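Local structure of thiamine-binding periplasmic protein (Escherichia coli, 2QRY) at residues 158-161 with 162-165; 198-201 with 202-206; 278-281 with 282-285; 307-310 with 311-314. The protein captures thiamine, thiamine phosphate and thiamine diphosphate with high affinity in the periplasm and serves the ThiBPQ ABC transporter that imports thiamine. One frame throughout, in Å; residues are numbered along the deposited sequence.

Contact 1: 158-161 with 162-165; sequences YQDP and RTST. With TPS (thiamin phosphate), chain E.
Asp160 and Arg162 meet carboxylate to guanidinium, the arginine presenting its NE side and one terminal nitrogen to the two oxygens. Arg162 NE reaches OD1 of Asp160 at 3.0 Å, on the syn lone pair, while NH2 of Arg162 lies 2.7 Å from OD2 of Asp160; both oxygens sit close to the guanidinium plane. The match is side-on but not flat, since the two planes are turned 30° apart. A bend at chi3 (-64°) turns the arginine chain back toward the acid. OD1 carries a second load, accepting the backbone N of Arg162 at 2.7 Å from its anti side, somewhat out of the carboxylate plane; this closes an Asx turn. The carbonyl of the same aspartate is also doubly used: Ser164 N approaches Asp160 O almost head-on, at 2.9 Å, with a C=O...N angle of 178°, whereas Thr163 N comes from above the carbonyl plane at 3.1 Å. With an alanine in place of Asp160, Arg162 would probably lose its anionic mate and be freer to swing, and its backbone N would be left without the OD1 bond. Inward, CB of Gln159 rests 3.4 Å from OG of Ser164. That hydroxyl is modelled with a hydrogen bond to phosphate O1 of thiamin phosphate at 2.7 Å, although its exact position is less certain, and it also caps Gly167 N. An Asx turn overlapping a beta turn thus leads from strand 156-159 to the N-cap of helix 165-178, and the Ser164 N-cap lies at the phosphate end of the thiamine pocket.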
loop_
_atom_site.group_PDB
_atom_site.type_symbol
_atom_site.label_atom_id
_atom_site.label_comp_id
_atom_site.label_asym_id
_atom_site.label_seq_id
_atom_site.Cartn_x
_atom_site.Cartn_y
_atom_site.Cartn_z
ATOM N N TYR A 158 -0.956 -3.051 -13.984
ATOM C CA TYR A 158 -1.011 -3.267 -12.540
ATOM C C TYR A 158 0.317 -3.819 -12.039
ATOM O O TYR A 158 1.239 -4.021 -12.829
ATOM C CB TYR A 158 -2.184 -4.191 -12.171
ATOM C CG TYR A 158 -2.081 -5.597 -12.715
ATOM C CD1 TYR A 158 -1.446 -6.601 -11.989
ATOM C CD2 TYR A 158 -2.610 -5.921 -13.965
ATOM C CE1 TYR A 158 -1.338 -7.896 -12.493
ATOM C CE2 TYR A 158 -2.504 -7.214 -14.475
ATOM C CZ TYR A 158 -1.869 -8.191 -13.737
ATOM O OH TYR A 158 -1.753 -9.463 -14.244
ATOM N N GLN A 159 0.424 -4.051 -10.733
ATOM C CA GLN A 159 1.673 -4.537 -10.149
ATOM C C GLN A 159 1.732 -6.023 -9.825
ATOM O O GLN A 159 0.711 -6.685 -9.636
ATOM C CB GLN A 159 2.009 -3.753 -8.876
ATOM C CG GLN A 159 1.917 -2.240 -9.011
ATOM C CD GLN A 159 0.484 -1.761 -9.073
ATOM O OE1 GLN A 159 -0.375 -2.268 -8.362
ATOM N NE2 GLN A 159 0.220 -0.777 -9.916
ATOM N N ASP A 160 2.961 -6.521 -9.744
ATOM C CA ASP A 160 3.244 -7.914 -9.439
ATOM C C ASP A 160 2.914 -8.191 -7.974
ATOM O O ASP A 160 3.473 -7.565 -7.078
ATOM C CB ASP A 160 4.726 -8.193 -9.692
ATOM C CG ASP A 160 5.060 -9.665 -9.623
ATOM O OD1 ASP A 160 4.469 -10.370 -8.782
ATOM O OD2 ASP A 160 5.929 -10.116 -10.401
ATOM N N PRO A 161 1.995 -9.134 -7.715
ATOM C CA PRO A 161 1.605 -9.474 -6.341
ATOM C C PRO A 161 2.729 -10.057 -5.476
ATOM O O PRO A 161 2.630 -10.084 -4.246
ATOM C CB PRO A 161 0.442 -10.452 -6.543
ATOM C CG PRO A 161 0.739 -11.068 -7.882
ATOM C CD PRO A 161 1.179 -9.877 -8.692
ATOM N N ARG A 162 3.797 -10.514 -6.124
ATOM C CA ARG A 162 4.931 -11.085 -5.412
ATOM C C ARG A 162 5.863 -9.994 -4.872
ATOM O O ARG A 162 6.672 -10.241 -3.979
ATOM C CB ARG A 162 5.715 -12.014 -6.352
ATOM C CG ARG A 162 4.912 -13.208 -6.857
ATOM C CD ARG A 162 5.597 -13.915 -8.033
ATOM N NE ARG A 162 5.697 -13.044 -9.203
ATOM C CZ ARG A 162 6.039 -13.453 -10.423
ATOM N NH1 ARG A 162 6.316 -14.736 -10.645
ATOM N NH2 ARG A 162 6.106 -12.578 -11.421
ATOM N N THR A 163 5.737 -8.785 -5.405
ATOM C CA THR A 163 6.602 -7.696 -4.980
ATOM C C THR A 163 5.900 -6.456 -4.411
ATOM O O THR A 163 6.423 -5.815 -3.494
ATOM C CB THR A 163 7.491 -7.229 -6.156
ATOM O OG1 THR A 163 6.661 -6.740 -7.219
ATOM C CG2 THR A 163 8.336 -8.380 -6.677
ATOM N N SER A 164 4.722 -6.136 -4.946
ATOM C CA SER A 164 3.958 -4.944 -4.550
ATOM C C SER A 164 2.678 -5.180 -3.733
ATOM O O SER A 164 1.857 -6.032 -4.078
ATOM C CB SER A 164 3.606 -4.146 -5.823
ATOM O OG SER A 164 2.594 -3.168 -5.608
ATOM N N THR A 165 2.490 -4.409 -2.667
ATOM C CA THR A 165 1.282 -4.561 -1.866
ATOM C C THR A 165 0.032 -4.252 -2.694
ATOM O O THR A 165 -0.971 -4.956 -2.582
ATOM C CB THR A 165 1.323 -3.699 -0.568
ATOM O OG1 THR A 165 1.798 -2.382 -0.859
ATOM C CG2 THR A 165 2.231 -4.354 0.464
HETATM C CM2 TPS E . -0.701 9.659 -6.608
HETATM N N3 TPS E . 0.806 4.658 -2.618
HETATM C C2 TPS E . 1.345 4.575 -3.819
HETATM S S1 TPS E . 2.189 3.073 -3.803
HETATM C C5 TPS E . 1.782 2.587 -2.150
HETATM C C4 TPS E . 1.013 3.649 -1.725
HETATM C CM4 TPS E . 0.422 3.667 -0.320
HETATM C C6 TPS E . 2.230 1.306 -1.519
HETATM C C7 TPS E . 3.136 0.745 -2.615
HETATM O O7 TPS E . 3.688 -0.532 -2.320
HETATM N N1A TPS E . -1.471 7.794 -5.200
HETATM C C2A TPS E . -0.510 8.682 -5.470
HETATM N N3A TPS E . 0.612 8.719 -4.755
HETATM C C4A TPS E . 0.822 7.862 -3.732
HETATM N N4A TPS E . 2.000 7.920 -3.009
HETATM C C5A TPS E . -0.184 6.895 -3.413
HETATM C C6A TPS E . -1.346 6.905 -4.202
HETATM C C7A TPS E . -0.037 5.868 -2.265
HETATM P P1 TPS E . 4.609 -0.933 -3.586
HETATM O O1 TPS E . 3.760 -0.862 -4.886
HETATM O O2 TPS E . 5.264 -2.361 -3.393
HETATM O O3 TPS E . 5.748 0.103 -3.701
#

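Contact 2: 198-201 with 202-206; sequences KGWS and EAYGL. With TPS (thiamin phosphate), chain E.
Trp200 and Tyr204 stand one turn apart in the first turns of a helix, where Tyr204 N bonds to Trp200 O at 2.8 Å and Gly205 N to Ser201 O at 3.0 Å, behind Gly199 as N-cap. Their side chains lie side by side and point the same way; CG of Trp200 is anti to the backbone N (chi1 169°), which carries the indole off the helix start toward the ligand. The two rings are near parallel, 28° between planes, but slid apart, with centroids 5.0 Å from each other, so overlap is slight. What covers the indole is rather Tyr204 CB, a CH-pi contact over the six-membered ring, while CZ2 of Trp200 lies 3.5 Å from CG of Tyr204, over that ring's face toward its rim. On the opposite indole face sits the thiazolium of thiamin phosphate, its C2 3.3 Å from Trp200 CD2, and the aminopyrimidine lies against the six-membered ring's far end. The aromatic system is therefore sandwiched between the ligand and Tyr204, and Trp200 NE1 is tied down by Ser217 OG, which should help fix its rotation. At the helix start Trp200 N donates to phosphate O1 at 3.1 Å, so this binding-site residue holds both ring and phosphate. A water accepts from Gly199 N and donates to Glu202 OE1, 2.8 Å away, bridging the N-cap to the first turn. Around this helix start, Ala203 and Leu206 pack on Ile157 of strand 156-159, Glu202 and Ala203 rest on Thr197 of strand 193-197, and Ser201 OG bonds to Asp31 of helix 31-34.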
loop_
_atom_site.group_PDB
_atom_site.type_symbol
_atom_site.label_atom_id
_atom_site.label_comp_id
_atom_site.label_asym_id
_atom_site.label_seq_id
_atom_site.Cartn_x
_atom_site.Cartn_y
_atom_site.Cartn_z
ATOM N N LYS A 198 6.941 -4.318 -11.113
ATOM C CA LYS A 198 7.238 -4.809 -9.776
ATOM C C LYS A 198 6.715 -3.846 -8.717
ATOM O O LYS A 198 6.308 -4.260 -7.630
ATOM C CB LYS A 198 8.752 -4.974 -9.595
ATOM C CG LYS A 198 9.336 -6.209 -10.247
ATOM C CD LYS A 198 10.828 -6.307 -9.961
ATOM C CE LYS A 198 11.332 -7.707 -10.198
ATOM N NZ LYS A 198 10.894 -8.194 -11.525
ATOM N N GLY A 199 6.744 -2.559 -9.043
ATOM C CA GLY A 199 6.286 -1.559 -8.107
ATOM C C GLY A 199 5.270 -0.599 -8.684
ATOM O O GLY A 199 5.147 -0.448 -9.897
ATOM N N TRP A 200 4.547 0.056 -7.786
ATOM C CA TRP A 200 3.514 1.017 -8.138
ATOM C C TRP A 200 4.052 2.222 -8.915
ATOM O O TRP A 200 3.483 2.622 -9.921
ATOM C CB TRP A 200 2.817 1.487 -6.854
ATOM C CG TRP A 200 1.919 2.664 -7.046
ATOM C CD1 TRP A 200 0.600 2.647 -7.397
ATOM C CD2 TRP A 200 2.290 4.043 -6.940
ATOM N NE1 TRP A 200 0.125 3.933 -7.518
ATOM C CE2 TRP A 200 1.141 4.809 -7.243
ATOM C CE3 TRP A 200 3.481 4.707 -6.615
ATOM C CZ2 TRP A 200 1.151 6.211 -7.231
ATOM C CZ3 TRP A 200 3.487 6.108 -6.603
ATOM C CH2 TRP A 200 2.331 6.839 -6.908
ATOM N N SER A 201 5.149 2.800 -8.446
ATOM C CA SER A 201 5.722 3.966 -9.105
ATOM C C SER A 201 5.821 3.854 -10.620
ATOM O O SER A 201 5.339 4.728 -11.342
ATOM C CB SER A 201 7.103 4.270 -8.523
ATOM O OG SER A 201 6.974 4.777 -7.210
ATOM N N GLU A 202 6.458 2.792 -11.110
ATOM C CA GLU A 202 6.606 2.614 -12.551
ATOM C C GLU A 202 5.251 2.465 -13.230
ATOM O O GLU A 202 5.017 3.027 -14.305
ATOM C CB GLU A 202 7.462 1.387 -12.861
ATOM C CG GLU A 202 7.549 1.094 -14.352
ATOM C CD GLU A 202 8.434 -0.092 -14.666
ATOM O OE1 GLU A 202 8.744 -0.880 -13.747
ATOM O OE2 GLU A 202 8.809 -0.235 -15.842
ATOM N N ALA A 203 4.366 1.699 -12.596
ATOM C CA ALA A 203 3.023 1.469 -13.114
ATOM C C ALA A 203 2.277 2.783 -13.326
ATOM O O ALA A 203 1.747 3.044 -14.407
ATOM C CB ALA A 203 2.239 0.594 -12.147
ATOM N N TYR A 204 2.238 3.601 -12.280
ATOM C CA TYR A 204 1.541 4.879 -12.324
ATOM C C TYR A 204 2.172 5.819 -13.341
ATOM O O TYR A 204 1.477 6.560 -14.041
ATOM C CB TYR A 204 1.534 5.513 -10.922
ATOM C CG TYR A 204 0.345 6.411 -10.675
ATOM C CD1 TYR A 204 0.445 7.793 -10.820
ATOM C CD2 TYR A 204 -0.899 5.871 -10.343
ATOM C CE1 TYR A 204 -0.669 8.621 -10.641
ATOM C CE2 TYR A 204 -2.018 6.684 -10.162
ATOM C CZ TYR A 204 -1.897 8.058 -10.314
ATOM O OH TYR A 204 -3.002 8.865 -10.147
ATOM N N GLY A 205 3.492 5.775 -13.438
ATOM C CA GLY A 205 4.179 6.624 -14.392
ATOM C C GLY A 205 3.803 6.298 -15.826
ATOM O O GLY A 205 3.608 7.206 -16.643
ATOM N N LEU A 206 3.706 5.007 -16.143
ATOM C CA LEU A 206 3.340 4.604 -17.492
ATOM C C LEU A 206 1.913 5.062 -17.740
ATOM O O LEU A 206 1.588 5.531 -18.823
ATOM C CB LEU A 206 3.443 3.088 -17.658
ATOM C CG LEU A 206 4.841 2.492 -17.496
ATOM C CD1 LEU A 206 4.743 0.983 -17.419
ATOM C CD2 LEU A 206 5.723 2.922 -18.661
HETATM C CM2 TPS E . -0.701 9.659 -6.608
HETATM N N3 TPS E . 0.806 4.658 -2.618
HETATM C C2 TPS E . 1.345 4.575 -3.819
HETATM S S1 TPS E . 2.189 3.073 -3.803
HETATM C C5 TPS E . 1.782 2.587 -2.150
HETATM C C4 TPS E . 1.013 3.649 -1.725
HETATM C CM4 TPS E . 0.422 3.667 -0.320
HETATM C C6 TPS E . 2.230 1.306 -1.519
HETATM C C7 TPS E . 3.136 0.745 -2.615
HETATM O O7 TPS E . 3.688 -0.532 -2.320
HETATM N N1A TPS E . -1.471 7.794 -5.200
HETATM C C2A TPS E . -0.510 8.682 -5.470
HETATM N N3A TPS E . 0.612 8.719 -4.755
HETATM C C4A TPS E . 0.822 7.862 -3.732
HETATM N N4A TPS E . 2.000 7.920 -3.009
HETATM C C5A TPS E . -0.184 6.895 -3.413
HETATM C C6A TPS E . -1.346 6.905 -4.202
HETATM C C7A TPS E . -0.037 5.868 -2.265
HETATM P P1 TPS E . 4.609 -0.933 -3.586
HETATM O O1 TPS E . 3.760 -0.862 -4.886
HETATM O O2 TPS E . 5.264 -2.361 -3.393
HETATM O O3 TPS E . 5.748 0.103 -3.701
HETATM O O HOH W 1 8.542 -1.158 -10.978
#

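Contact 3: 278-281 with 282-285; sequences IPTG and NWMY. With TPS (thiamin phosphate), chain E.
Trp283 leaves the helical run with a positive phi (54°), and its chi1 of -58°, with CG anti to the carbonyl carbon, lays the indole back over Thr280 and Pro279. The evidence is direct: CA of Thr280 stands 3.8 Å from the centroid of the six-membered ring of Trp283, only 13° off its normal, a CH-pi contact over the face. Pro279 O lies over the same face toward the rim, and it also takes a CA-H...O contact from Trp283 CA at 3.2 Å. The left-handed backbone conformation of Trp283, with its chi1, folds the side chain against the helix it has just left. Ile278 O holds the end of that short, weakly bonded helix, accepting Asn282 N at 2.8 Å as well as Gly281 N, with Trp283 N adding a weak bond. This is a helix C-terminus ended by a residue in the left-handed region, placed in the ligand cleft of a solute-binding protein, where the chain passes on to strand 285-286. A serine in place of Trp283 would probably uncover Thr280 CA and Pro279 O and open a gap beside the pyrimidine of thiamin phosphate, since CD1 of Trp283 comes within 3.7 Å of its N3A. Asn282 O approaches the methylene bridge of the ligand, 3.0 Å from C7A. Met284, present as selenomethionine, bends at chi2 and chi3 and sets its SE 3.8 Å from the thiazolium methyl CM4. Behind it, CG2 of Ile278 leans on Met284 CB at 4.3 Å. Tyr224 meets the Trp283 rings edge-to-face, and Thr220 OG1 bonds to Trp283 O.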
loop_
_atom_site.group_PDB
_atom_site.type_symbol
_atom_site.label_atom_id
_atom_site.label_comp_id
_atom_site.label_asym_id
_atom_site.label_seq_id
_atom_site.Cartn_x
_atom_site.Cartn_y
_atom_site.Cartn_z
ATOM N N ILE A 278 1.125 12.502 6.162
ATOM C CA ILE A 278 0.580 11.400 5.380
ATOM C C ILE A 278 -0.386 11.835 4.280
ATOM O O ILE A 278 -0.235 11.431 3.126
ATOM C CB ILE A 278 -0.133 10.360 6.282
ATOM C CG1 ILE A 278 0.905 9.465 6.972
ATOM C CG2 ILE A 278 -1.081 9.498 5.448
ATOM C CD1 ILE A 278 1.753 8.646 6.003
ATOM N N PRO A 279 -1.390 12.667 4.617
ATOM C CA PRO A 279 -2.347 13.106 3.601
ATOM C C PRO A 279 -1.725 13.586 2.293
ATOM O O PRO A 279 -2.048 13.065 1.231
ATOM C CB PRO A 279 -3.123 14.206 4.316
ATOM C CG PRO A 279 -3.150 13.720 5.721
ATOM C CD PRO A 279 -1.712 13.280 5.919
ATOM N N THR A 280 -0.833 14.571 2.366
ATOM C CA THR A 280 -0.219 15.109 1.156
ATOM C C THR A 280 1.129 14.484 0.807
ATOM O O THR A 280 1.734 14.831 -0.203
ATOM C CB THR A 280 -0.053 16.642 1.253
ATOM O OG1 THR A 280 0.865 16.965 2.304
ATOM C CG2 THR A 280 -1.407 17.305 1.545
ATOM N N GLY A 281 1.592 13.556 1.639
ATOM C CA GLY A 281 2.858 12.900 1.370
ATOM C C GLY A 281 2.675 11.539 0.725
ATOM O O GLY A 281 3.271 11.255 -0.314
ATOM N N ASN A 282 1.841 10.703 1.341
ATOM C CA ASN A 282 1.578 9.353 0.848
ATOM C C ASN A 282 0.222 9.243 0.155
ATOM O O ASN A 282 -0.073 8.225 -0.466
ATOM C CB ASN A 282 1.619 8.352 2.006
ATOM C CG ASN A 282 2.373 7.065 1.654
ATOM O OD1 ASN A 282 2.098 5.993 2.209
ATOM N ND2 ASN A 282 3.337 7.173 0.752
ATOM N N TRP A 283 -0.604 10.279 0.268
ATOM C CA TRP A 283 -1.925 10.266 -0.348
ATOM C C TRP A 283 -2.717 9.032 0.089
ATOM O O TRP A 283 -3.102 8.181 -0.711
ATOM C CB TRP A 283 -1.777 10.334 -1.870
ATOM C CG TRP A 283 -1.028 11.563 -2.265
ATOM C CD1 TRP A 283 0.298 11.653 -2.591
ATOM C CD2 TRP A 283 -1.525 12.906 -2.239
ATOM N NE1 TRP A 283 0.656 12.967 -2.760
ATOM C CE2 TRP A 283 -0.442 13.758 -2.551
ATOM C CE3 TRP A 283 -2.780 13.473 -1.975
ATOM C CZ2 TRP A 283 -0.578 15.150 -2.608
ATOM C CZ3 TRP A 283 -2.916 14.856 -2.031
ATOM C CH2 TRP A 283 -1.817 15.679 -2.345
HETATM N N MSE A 284 -2.941 8.962 1.391
HETATM C CA MSE A 284 -3.667 7.877 2.032
HETATM C C MSE A 284 -4.373 8.502 3.233
HETATM O O MSE A 284 -4.064 9.632 3.613
HETATM C CB MSE A 284 -2.675 6.814 2.525
HETATM C CG MSE A 284 -1.930 6.064 1.432
HETATM SE SE MSE A 284 -3.081 4.834 0.477
HETATM C CE MSE A 284 -2.992 3.327 1.709
ATOM N N TYR A 285 -5.312 7.777 3.835
ATOM C CA TYR A 285 -6.018 8.294 5.006
ATOM C C TYR A 285 -5.172 8.037 6.253
ATOM O O TYR A 285 -4.696 6.923 6.471
ATOM C CB TYR A 285 -7.386 7.619 5.157
ATOM C CG TYR A 285 -8.349 7.950 4.042
ATOM C CD1 TYR A 285 -8.909 9.222 3.932
ATOM C CD2 TYR A 285 -8.685 6.997 3.082
ATOM C CE1 TYR A 285 -9.781 9.539 2.892
ATOM C CE2 TYR A 285 -9.556 7.301 2.038
ATOM C CZ TYR A 285 -10.098 8.575 1.950
ATOM O OH TYR A 285 -10.946 8.880 0.915
HETATM C CM2 TPS E . -0.701 9.659 -6.608
HETATM N N3 TPS E . 0.806 4.658 -2.618
HETATM C C2 TPS E . 1.345 4.575 -3.819
HETATM S S1 TPS E . 2.189 3.073 -3.803
HETATM C C5 TPS E . 1.782 2.587 -2.150
HETATM C C4 TPS E . 1.013 3.649 -1.725
HETATM C CM4 TPS E . 0.422 3.667 -0.320
HETATM C C6 TPS E . 2.230 1.306 -1.519
HETATM C C7 TPS E . 3.136 0.745 -2.615
HETATM O O7 TPS E . 3.688 -0.532 -2.320
HETATM N N1A TPS E . -1.471 7.794 -5.200
HETATM C C2A TPS E . -0.510 8.682 -5.470
HETATM N N3A TPS E . 0.612 8.719 -4.755
HETATM C C4A TPS E . 0.822 7.862 -3.732
HETATM N N4A TPS E . 2.000 7.920 -3.009
HETATM C C5A TPS E . -0.184 6.895 -3.413
HETATM C C6A TPS E . -1.346 6.905 -4.202
HETATM C C7A TPS E . -0.037 5.868 -2.265
HETATM P P1 TPS E . 4.609 -0.933 -3.586
HETATM O O1 TPS E . 3.760 -0.862 -4.886
HETATM O O2 TPS E . 5.264 -2.361 -3.393
HETATM O O3 TPS E . 5.748 0.103 -3.701
#

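Contact 4: 307-310 with 311-314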
loop_
_atom_site.group_PDB
_atom_site.type_symbol
_atom_site.label_atom_id
_atom_site.label_comp_id
_atom_site.label_asym_id
_atom_site.label_seq_id
_atom_site.Cartn_x
_atom_site.Cartn_y
_atom_site.Cartn_z
ATOM N N GLU A 307 -11.871 -7.537 2.826
ATOM C CA GLU A 307 -10.607 -7.901 3.450
ATOM C C GLU A 307 -10.546 -9.367 3.892
ATOM O O GLU A 307 -11.544 -9.939 4.338
ATOM C CB GLU A 307 -10.365 -6.987 4.659
ATOM C CG GLU A 307 -9.110 -7.288 5.470
ATOM C CD GLU A 307 -9.008 -6.430 6.728
ATOM O OE1 GLU A 307 -9.996 -6.368 7.484
ATOM O OE2 GLU A 307 -7.944 -5.818 6.970
ATOM N N PHE A 308 -9.370 -9.974 3.730
ATOM C CA PHE A 308 -9.132 -11.345 4.169
ATOM C C PHE A 308 -8.410 -11.174 5.489
ATOM O O PHE A 308 -7.833 -10.119 5.738
ATOM C CB PHE A 308 -8.192 -12.091 3.226
ATOM C CG PHE A 308 -8.856 -12.649 2.018
ATOM C CD1 PHE A 308 -8.573 -12.131 0.754
ATOM C CD2 PHE A 308 -9.757 -13.704 2.131
ATOM C CE1 PHE A 308 -9.181 -12.658 -0.383
ATOM C CE2 PHE A 308 -10.373 -14.243 1.000
ATOM C CZ PHE A 308 -10.084 -13.719 -0.260
ATOM N N THR A 309 -8.435 -12.196 6.337
ATOM C CA THR A 309 -7.727 -12.110 7.606
ATOM C C THR A 309 -6.272 -12.400 7.267
ATOM O O THR A 309 -5.991 -13.053 6.265
ATOM C CB THR A 309 -8.219 -13.165 8.612
ATOM O OG1 THR A 309 -7.795 -14.467 8.188
ATOM C CG2 THR A 309 -9.745 -13.134 8.707
ATOM N N PRO A 310 -5.330 -11.903 8.085
ATOM C CA PRO A 310 -3.916 -12.158 7.800
ATOM C C PRO A 310 -3.630 -13.644 7.657
ATOM O O PRO A 310 -2.774 -14.047 6.877
ATOM C CB PRO A 310 -3.212 -11.538 9.001
ATOM C CG PRO A 310 -4.088 -10.356 9.300
ATOM C CD PRO A 310 -5.471 -10.969 9.215
ATOM N N ALA A 311 -4.364 -14.458 8.406
ATOM C CA ALA A 311 -4.177 -15.902 8.359
ATOM C C ALA A 311 -4.615 -16.482 7.019
ATOM O O ALA A 311 -3.934 -17.341 6.450
ATOM C CB ALA A 311 -4.955 -16.572 9.494
ATOM N N GLU A 312 -5.747 -16.010 6.509
ATOM C CA GLU A 312 -6.262 -16.516 5.245
ATOM C C GLU A 312 -5.340 -16.232 4.068
ATOM O O GLU A 312 -5.181 -17.074 3.187
ATOM C CB GLU A 312 -7.656 -15.943 4.985
ATOM C CG GLU A 312 -8.649 -16.284 6.086
ATOM C CD GLU A 312 -10.012 -15.642 5.889
ATOM O OE1 GLU A 312 -10.082 -14.406 5.732
ATOM O OE2 GLU A 312 -11.018 -16.379 5.901
ATOM N N VAL A 313 -4.721 -15.056 4.052
ATOM C CA VAL A 313 -3.827 -14.706 2.958
ATOM C C VAL A 313 -2.517 -15.487 3.000
ATOM O O VAL A 313 -2.087 -16.033 1.992
ATOM C CB VAL A 313 -3.526 -13.198 2.945
ATOM C CG1 VAL A 313 -4.788 -12.426 2.611
ATOM C CG2 VAL A 313 -3.006 -12.762 4.292
ATOM N N ALA A 314 -1.890 -15.552 4.169
ATOM C CA ALA A 314 -0.634 -16.275 4.311
ATOM C C ALA A 314 -0.807 -17.753 3.956
ATOM O O ALA A 314 0.076 -18.364 3.353
ATOM C CB ALA A 314 -0.113 -16.137 5.735
#
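Glu312 OE1 performs two tasks at once: it accepts the backbone N of Thr309 at 2.8 Å, nearly straight at 172°, and it lies in the plane of the Phe308 ring, at its edge, 3.7 Å from CD2. The carboxylate and the ring cross at about a right angle, their planes 76° apart, so the oxygen faces the ring's hydrogen-bearing rim and not its pi cloud. OE1 is met on its anti side by the amide, only slightly out of the carboxylate plane. In exchange, Thr309 OG1 accepts Glu312 N at 3.1 Å; chi1 of 70° puts this hydroxyl between the backbone N and the carbonyl carbon, turned back over the first turn. The reciprocal pair is a capping box, with Thr309 as the N-cap of helix 310-328. Val313 N closes the turn onto Thr309 O at 3.2 Å. Next to the box, CB of Phe308 touches CG1 of Val313 at 3.5 Å, the residue before the N-cap meeting the fourth helical one: a hydrophobic staple. Both of these apolar side chains also rest on Leu172 of helix 165-178, and Lys176 of that helix makes a cation-pi contact with Phe308, which joins the incoming loop to helix 165-178. Pro310, in the first helical position, has no N-H to satisfy, and its ring packs on helix 90-96. Chemically, the box gives the Glu312 amide, in the first turn, a side-chain acceptor, and the carboxylate beside the helix N-terminus would probably be stabilised as an anion by the helix dipole.

From the N terminus the four contacts follow in series, none nested and none crossing. Contact 1 closes the loop from strand 156-159 into helix 165-178; contact 2 turns strand 193-197, parallel to that strand, into helix 200-208. These two touch, probably by a hydrogen bond of Thr163 OG1 to Lys198 O at 2.5 Å, and both meet the phosphate. Contact 3 ends helix 278-281 before strand 285-286 and reaches thiamin phosphate from the opposite side of the chain's centre to contact 1, their centres about 20 Å apart. Contact 4 starts helix 310-328 away from the ligand; farther along, that helix packs on contact 1 through Trp324.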